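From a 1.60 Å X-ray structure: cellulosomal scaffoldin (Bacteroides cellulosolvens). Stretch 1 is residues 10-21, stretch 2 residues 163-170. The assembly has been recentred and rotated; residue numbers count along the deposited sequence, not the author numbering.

Stretch 1 10-21: DKVAVGDKVTLT
Stretch 2, residues 163-170: QPGLIYPK

The contact is a short parallel beta pairing between the N-terminal strand Lys-11 to Val-12 and the C-terminal strand Leu-166 to Pro-169, closed at one end by a salt bridge and backed by a small apolar patch; it buries 600 Å² in all.

Register follows from the CA separations: Asp-10 lies 4.8 Å from Ile-167, Lys-11 4.8 Å from Tyr-168, and Val-12 5.1 Å from Pro-169. Phi/psi values are extended on both sides, -120/122 at Lys-11, -137/148 at Val-12, -120/155 at Ile-167 and -135/157 at Tyr-168. Three backbone hydrogen bonds fix the pairing: Tyr-168 N to Asp-10 O, 2.8 Å (N-H...O 150°); Val-12 N to Tyr-168 O, 2.8 Å (162°); and Lys-170 N to Val-12 O, 3.0 Å (151°). Tyr-168 thus bonds to residues before and after Lys-11, the parallel pattern. Pro-169 has no amide hydrogen to give, but its CA approaches Val-12 O at 3.4 Å as a CA-H...O contact.

Lys-11 and Tyr-168 share one face of the sheet. Lys-11 (chi1 m, chi2 t, chi3 140°, chi4 m) brings its ammonium to the neighbouring strand, where NZ donates to Pro-169 O at 2.9 Å. The Tyr-168 ring (chi1 m, chi2 99°) has CE1 3.9 Å from Asp-10 OD1. Water 1 donates to both Asp-10 OD1 and Leu-166 O, each at 2.7 Å, bridging two acceptors that could not bond directly.

Beyond the strand, Ala-13 to Asp-16 forms a type II turn, with Asp-16 N bonded to Ala-13 O at 3.0 Å. Gly-15, at phi/psi 95/-15, suits this turn because a CB there would jam against the preceding carbonyl oxygen. The turn places Asp-16 (chi1 m, chi2 -7°) so that OD2 accepts from Ala-13 N at 2.8 Å and forms a salt bridge with Lys-170 NZ at 2.9 Å. Lys-170 reaches it with chi1 at -99° and chi2 to chi4 all t, its CD passing 3.8 Å from Ala-13 CB. Water 2 links the same pair, donating to Asp-16 OD1 at 3.0 Å and accepting from Lys-170 NZ at 2.7 Å.

Strand 17-21 adds the apolar support. Ile-167 (chi1 p, chi2 t) sets CD1 4.2 Å from Val-12 CG2 and CG2 4.1 Å from Val-18 CG2, with Val-18 in p. Farther along, Leu-20 (t, p) places CD1 3.9 Å from Pro-164 CB, though their CA atoms are 8.0 Å apart: side chains alone span this gap.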

ATOM      1  N   ASP A  10     -12.299  -1.743 -12.492  1.00 23.31           N
ATOM      2  CA  ASP A  10     -13.052  -2.866 -11.935  1.00 24.20           C
ATOM      3  C   ASP A  10     -13.111  -4.087 -12.792  1.00 22.35           C
ATOM      4  O   ASP A  10     -13.323  -5.196 -12.283  1.00 22.09           O
ATOM      5  CB  ASP A  10     -14.572  -2.422 -11.967  1.00 25.57           C
ATOM      6  CG  ASP A  10     -15.040  -1.865 -10.703  1.00 31.85           C
ATOM      7  OD1 ASP A  10     -15.518  -2.627  -9.850  1.00 36.25           O
ATOM      8  OD2 ASP A  10     -14.965  -0.635 -10.560  1.00 39.25           O
ATOM      9  N   LYS A  11     -13.041  -3.863 -14.103  1.00 20.35           N
ATOM     10  CA  LYS A  11     -13.334  -4.940 -15.071  1.00 21.03           C
ATOM     11  C   LYS A  11     -12.080  -5.137 -15.892  1.00 20.99           C
ATOM     12  O   LYS A  11     -11.587  -4.191 -16.521  1.00 22.40           O
ATOM     13  CB  LYS A  11     -14.493  -4.560 -15.997  0.54 20.55           C
ATOM     14  CG  LYS A  11     -15.822  -4.528 -15.316  1.00 25.46           C
ATOM     15  CD  LYS A  11     -16.966  -4.684 -16.330  1.00 28.88           C
ATOM     16  CE  LYS A  11     -18.046  -5.580 -15.764  1.00 32.31           C
ATOM     17  NZ  LYS A  11     -17.722  -7.073 -15.725  1.00 34.64           N
ATOM     18  N   VAL A  12     -11.559  -6.358 -15.869  1.00 21.05           N
ATOM     19  CA  VAL A  12     -10.272  -6.622 -16.495  1.00 21.19           C
ATOM     20  C   VAL A  12     -10.260  -7.910 -17.302  1.00 22.17           C
ATOM     21  O   VAL A  12     -10.922  -8.870 -16.957  1.00 21.97           O
ATOM     22  CB  VAL A  12      -9.151  -6.736 -15.445  1.00 21.55           C
ATOM     23  CG1 VAL A  12      -8.766  -5.372 -14.938  1.00 21.80           C
ATOM     24  CG2 VAL A  12      -9.603  -7.613 -14.301  1.00 21.10           C
ATOM     25  N   ALA A  13      -9.466  -7.907 -18.363  1.00 21.39           N
ATOM     26  CA  ALA A  13      -9.246  -9.085 -19.185  1.00 21.03           C
ATOM     27  C   ALA A  13      -7.805  -9.567 -18.916  1.00 20.86           C
ATOM     28  O   ALA A  13      -7.009  -8.832 -18.342  1.00 20.82           O
ATOM     29  CB  ALA A  13      -9.420  -8.705 -20.637  1.00 21.43           C
ATOM     30  N   VAL A  14      -7.474 -10.790 -19.322  1.00 19.96           N
ATOM     31  CA  VAL A  14      -6.119 -11.276 -19.140  1.00 19.53           C
ATOM     32  C   VAL A  14      -5.180 -10.338 -19.894  1.00 20.52           C
ATOM     33  O   VAL A  14      -5.452  -9.945 -21.025  1.00 21.24           O
ATOM     34  CB  VAL A  14      -5.947 -12.730 -19.620  1.00 20.08           C
ATOM     35  CG1 VAL A  14      -4.468 -13.120 -19.538  1.00 19.67           C
ATOM     36  CG2 VAL A  14      -6.737 -13.633 -18.735  1.00 19.74           C
ATOM     37  N   GLY A  15      -4.102  -9.958 -19.212  1.00 20.52           N
ATOM     38  CA  GLY A  15      -3.090  -9.062 -19.748  1.00 20.13           C
ATOM     39  C   GLY A  15      -3.335  -7.633 -19.340  1.00 20.39           C
ATOM     40  O   GLY A  15      -2.442  -6.796 -19.476  1.00 21.14           O
ATOM     41  N   ASP A  16      -4.531  -7.311 -18.848  1.00 19.00           N
ATOM     42  CA  ASP A  16      -4.784  -5.923 -18.434  1.00 19.62           C
ATOM     43  C   ASP A  16      -4.031  -5.627 -17.146  1.00 19.54           C
ATOM     44  O   ASP A  16      -3.700  -6.553 -16.378  1.00 19.83           O
ATOM     45  CB  ASP A  16      -6.292  -5.710 -18.167  1.00 20.06           C
ATOM     46  CG  ASP A  16      -7.111  -5.578 -19.455  1.00 22.52           C
ATOM     47  OD1 ASP A  16      -6.507  -5.520 -20.556  1.00 24.11           O
ATOM     48  OD2 ASP A  16      -8.366  -5.520 -19.350  1.00 24.31           O
ATOM     49  N   LYS A  17      -3.817  -4.333 -16.886  1.00 20.15           N
ATOM     50  CA  LYS A  17      -3.177  -3.906 -15.640  1.00 19.98           C
ATOM     51  C   LYS A  17      -4.274  -3.236 -14.809  1.00 19.78           C
ATOM     52  O   LYS A  17      -5.139  -2.506 -15.359  1.00 21.64           O
ATOM     53  CB  LYS A  17      -2.114  -2.845 -15.898  1.00 21.43           C
ATOM     54  CG  LYS A  17      -1.067  -3.176 -16.933  1.00 25.80           C
ATOM     55  CD  LYS A  17      -0.055  -4.136 -16.454  1.00 27.90           C
ATOM     56  CE  LYS A  17       0.891  -4.520 -17.624  1.00 32.05           C
ATOM     57  NZ  LYS A  17       1.615  -3.380 -18.292  1.00 33.35           N
ATOM     58  N   VAL A  18      -4.252  -3.475 -13.505  1.00 17.03           N
ATOM     59  CA  VAL A  18      -5.199  -2.830 -12.607  1.00 16.07           C
ATOM     60  C   VAL A  18      -4.400  -2.302 -11.425  1.00 16.01           C
ATOM     61  O   VAL A  18      -3.507  -2.998 -10.932  1.00 16.45           O
ATOM     62  CB  VAL A  18      -6.319  -3.855 -12.148  1.00 15.86           C
ATOM     63  CG1 VAL A  18      -5.746  -5.216 -11.661  1.00 18.83           C
ATOM     64  CG2 VAL A  18      -7.239  -3.208 -11.089  1.00 19.36           C
ATOM     65  N   THR A  19      -4.692  -1.062 -11.026  1.00 15.86           N
ATOM     66  CA  THR A  19      -3.913  -0.409  -9.973  1.00 15.41           C
ATOM     67  C   THR A  19      -4.728  -0.177  -8.700  1.00 16.09           C
ATOM     68  O   THR A  19      -5.853   0.349  -8.763  1.00 16.81           O
ATOM     69  CB  THR A  19      -3.317   0.886 -10.515  1.00 16.00           C
ATOM     70  OG1 THR A  19      -2.480   0.562 -11.634  1.00 17.70           O
ATOM     71  CG2 THR A  19      -2.496   1.652  -9.453  1.00 17.44           C
ATOM     72  N   LEU A  20      -4.165  -0.612  -7.571  1.00 15.69           N
ATOM     73  CA  LEU A  20      -4.679  -0.285  -6.250  1.00 16.34           C
ATOM     74  C   LEU A  20      -3.953   0.975  -5.766  1.00 16.76           C
ATOM     75  O   LEU A  20      -2.742   0.936  -5.506  1.00 16.27           O
ATOM     76  CB  LEU A  20      -4.353  -1.439  -5.298  1.00 16.34           C
ATOM     77  CG  LEU A  20      -4.960  -1.351  -3.879  1.00 17.25           C
ATOM     78  CD1 LEU A  20      -6.495  -1.530  -3.967  1.00 18.99           C
ATOM     79  CD2 LEU A  20      -4.354  -2.394  -2.929  1.00 18.46           C
ATOM     80  N   THR A  21      -4.677   2.085  -5.646  1.00 16.91           N
ATOM     81  CA  THR A  21      -4.112   3.275  -5.039  1.00 16.66           C
ATOM     82  C   THR A  21      -4.454   3.208  -3.546  1.00 16.68           C
ATOM     83  O   THR A  21      -5.622   2.942  -3.169  1.00 16.95           O
ATOM     84  CB  THR A  21      -4.697   4.523  -5.683  1.00 17.09           C
ATOM     85  OG1 THR A  21      -4.279   4.605  -7.059  1.00 17.93           O
ATOM     86  CG2 THR A  21      -4.218   5.782  -4.940  1.00 18.05           C
ATOM     87  N   GLN A 163     -10.839  -2.599   3.729  1.00 19.23           N
ATOM     88  CA  GLN A 163     -10.235  -3.601   2.818  1.00 18.32           C
ATOM     89  C   GLN A 163     -10.588  -3.289   1.361  1.00 18.27           C
ATOM     90  O   GLN A 163     -11.688  -2.815   1.087  1.00 19.21           O
ATOM     91  CB  GLN A 163     -10.731  -5.022   3.215  1.00 18.93           C
ATOM     92  CG  GLN A 163     -10.211  -5.532   4.584  1.00 19.87           C
ATOM     93  CD  GLN A 163      -8.692  -5.775   4.601  1.00 21.04           C
ATOM     94  OE1 GLN A 163      -8.053  -5.959   3.536  1.00 23.50           O
ATOM     95  NE2 GLN A 163      -8.111  -5.767   5.794  1.00 20.77           N
ATOM     96  N   PRO A 164      -9.656  -3.545   0.415  1.00 17.25           N
ATOM     97  CA  PRO A 164      -9.958  -3.314  -0.994  1.00 16.67           C
ATOM     98  C   PRO A 164     -11.181  -4.060  -1.530  1.00 16.87           C
ATOM     99  O   PRO A 164     -11.592  -5.144  -1.003  1.00 18.28           O
ATOM    100  CB  PRO A 164      -8.710  -3.827  -1.710  1.00 16.55           C
ATOM    101  CG  PRO A 164      -7.573  -3.599  -0.675  1.00 16.58           C
ATOM    102  CD  PRO A 164      -8.273  -4.002   0.632  1.00 17.70           C
ATOM    103  N   GLY A 165     -11.760  -3.478  -2.567  1.00 16.79           N
ATOM    104  CA  GLY A 165     -12.890  -4.123  -3.242  1.00 17.81           C
ATOM    105  C   GLY A 165     -12.499  -5.145  -4.297  1.00 17.75           C
ATOM    106  O   GLY A 165     -11.330  -5.587  -4.390  1.00 17.00           O
ATOM    107  N   LEU A 166     -13.515  -5.558  -5.060  1.00 17.68           N
ATOM    108  CA  LEU A 166     -13.345  -6.645  -6.009  1.00 17.38           C
ATOM    109  C   LEU A 166     -12.995  -6.188  -7.422  1.00 17.73           C
ATOM    110  O   LEU A 166     -13.263  -5.048  -7.825  1.00 19.03           O
ATOM    111  CB  LEU A 166     -14.651  -7.452  -6.091  1.00 17.49           C
ATOM    112  CG  LEU A 166     -15.296  -7.937  -4.796  1.00 20.72           C
ATOM    113  CD1 LEU A 166     -16.350  -9.024  -5.140  1.00 20.49           C
ATOM    114  CD2 LEU A 166     -14.394  -8.417  -3.748  1.00 23.01           C
ATOM    115  N   ILE A 167     -12.423  -7.117  -8.179  1.00 17.84           N
ATOM    116  CA  ILE A 167     -12.279  -6.962  -9.610  1.00 18.57           C
ATOM    117  C   ILE A 167     -13.044  -8.119 -10.279  1.00 18.67           C
ATOM    118  O   ILE A 167     -13.281  -9.182  -9.670  1.00 18.96           O
ATOM    119  CB  ILE A 167     -10.776  -6.955 -10.052  1.00 18.51           C
ATOM    120  CG1 ILE A 167     -10.053  -8.225  -9.580  1.00 17.86           C
ATOM    121  CG2 ILE A 167     -10.110  -5.658  -9.535  1.00 19.15           C
ATOM    122  CD1 ILE A 167      -8.657  -8.467 -10.252  1.00 19.60           C
ATOM    123  N   TYR A 168     -13.445  -7.867 -11.507  1.00 18.42           N
ATOM    124  CA  TYR A 168     -14.328  -8.748 -12.265  1.00 18.80           C
ATOM    125  C   TYR A 168     -13.807  -8.932 -13.682  1.00 20.19           C
ATOM    126  O   TYR A 168     -13.078  -8.070 -14.188  1.00 20.12           O
ATOM    127  CB  TYR A 168     -15.682  -8.075 -12.366  1.00 19.60           C
ATOM    128  CG  TYR A 168     -16.334  -7.789 -11.031  1.00 18.76           C
ATOM    129  CD1 TYR A 168     -16.263  -6.515 -10.456  1.00 19.58           C
ATOM    130  CD2 TYR A 168     -17.036  -8.799 -10.350  1.00 19.02           C
ATOM    131  CE1 TYR A 168     -16.868  -6.270  -9.216  1.00 20.15           C
ATOM    132  CE2 TYR A 168     -17.628  -8.551  -9.134  1.00 19.08           C
ATOM    133  CZ  TYR A 168     -17.565  -7.288  -8.579  1.00 20.81           C
ATOM    134  OH  TYR A 168     -18.185  -7.060  -7.351  1.00 20.17           O
ATOM    135  N   PRO A 169     -14.198 -10.033 -14.341  1.00 20.79           N
ATOM    136  CA  PRO A 169     -13.782 -10.211 -15.729  1.00 22.33           C
ATOM    137  C   PRO A 169     -14.523  -9.295 -16.691  1.00 24.34           C
ATOM    138  O   PRO A 169     -15.710  -9.000 -16.475  1.00 25.34           O
ATOM    139  CB  PRO A 169     -14.161 -11.673 -16.023  1.00 21.18           C
ATOM    140  CG  PRO A 169     -15.373 -11.930 -15.103  1.00 20.52           C
ATOM    141  CD  PRO A 169     -15.005 -11.167 -13.837  1.00 20.48           C
ATOM    142  N   LYS A 170     -13.854  -8.869 -17.761  1.00 26.63           N
ATOM    143  CA  LYS A 170     -14.536  -8.206 -18.865  1.00 30.12           C
ATOM    144  C   LYS A 170     -15.447  -9.206 -19.564  1.00 32.35           C
ATOM    145  O   LYS A 170     -16.517  -8.857 -20.072  1.00 34.31           O
ATOM    146  CB  LYS A 170     -13.511  -7.675 -19.859  1.00 30.69           C
ATOM    147  CG  LYS A 170     -13.217  -6.211 -19.685  1.00 32.79           C
ATOM    148  CD  LYS A 170     -11.878  -5.872 -20.302  1.00 34.94           C
ATOM    149  CE  LYS A 170     -11.632  -4.370 -20.405  1.00 37.12           C
ATOM    150  NZ  LYS A 170     -10.262  -4.074 -20.973  1.00 39.46           N
ATOM    151  OXT LYS A 170     -15.124 -10.399 -19.599  1.00 33.23           O
TER
HETATM  152  O   HOH W   1     -14.680  -2.854  -7.312  1.00 23.00           O
HETATM  153  O   HOH W   2      -8.665  -5.553 -22.570  1.00 50.02           O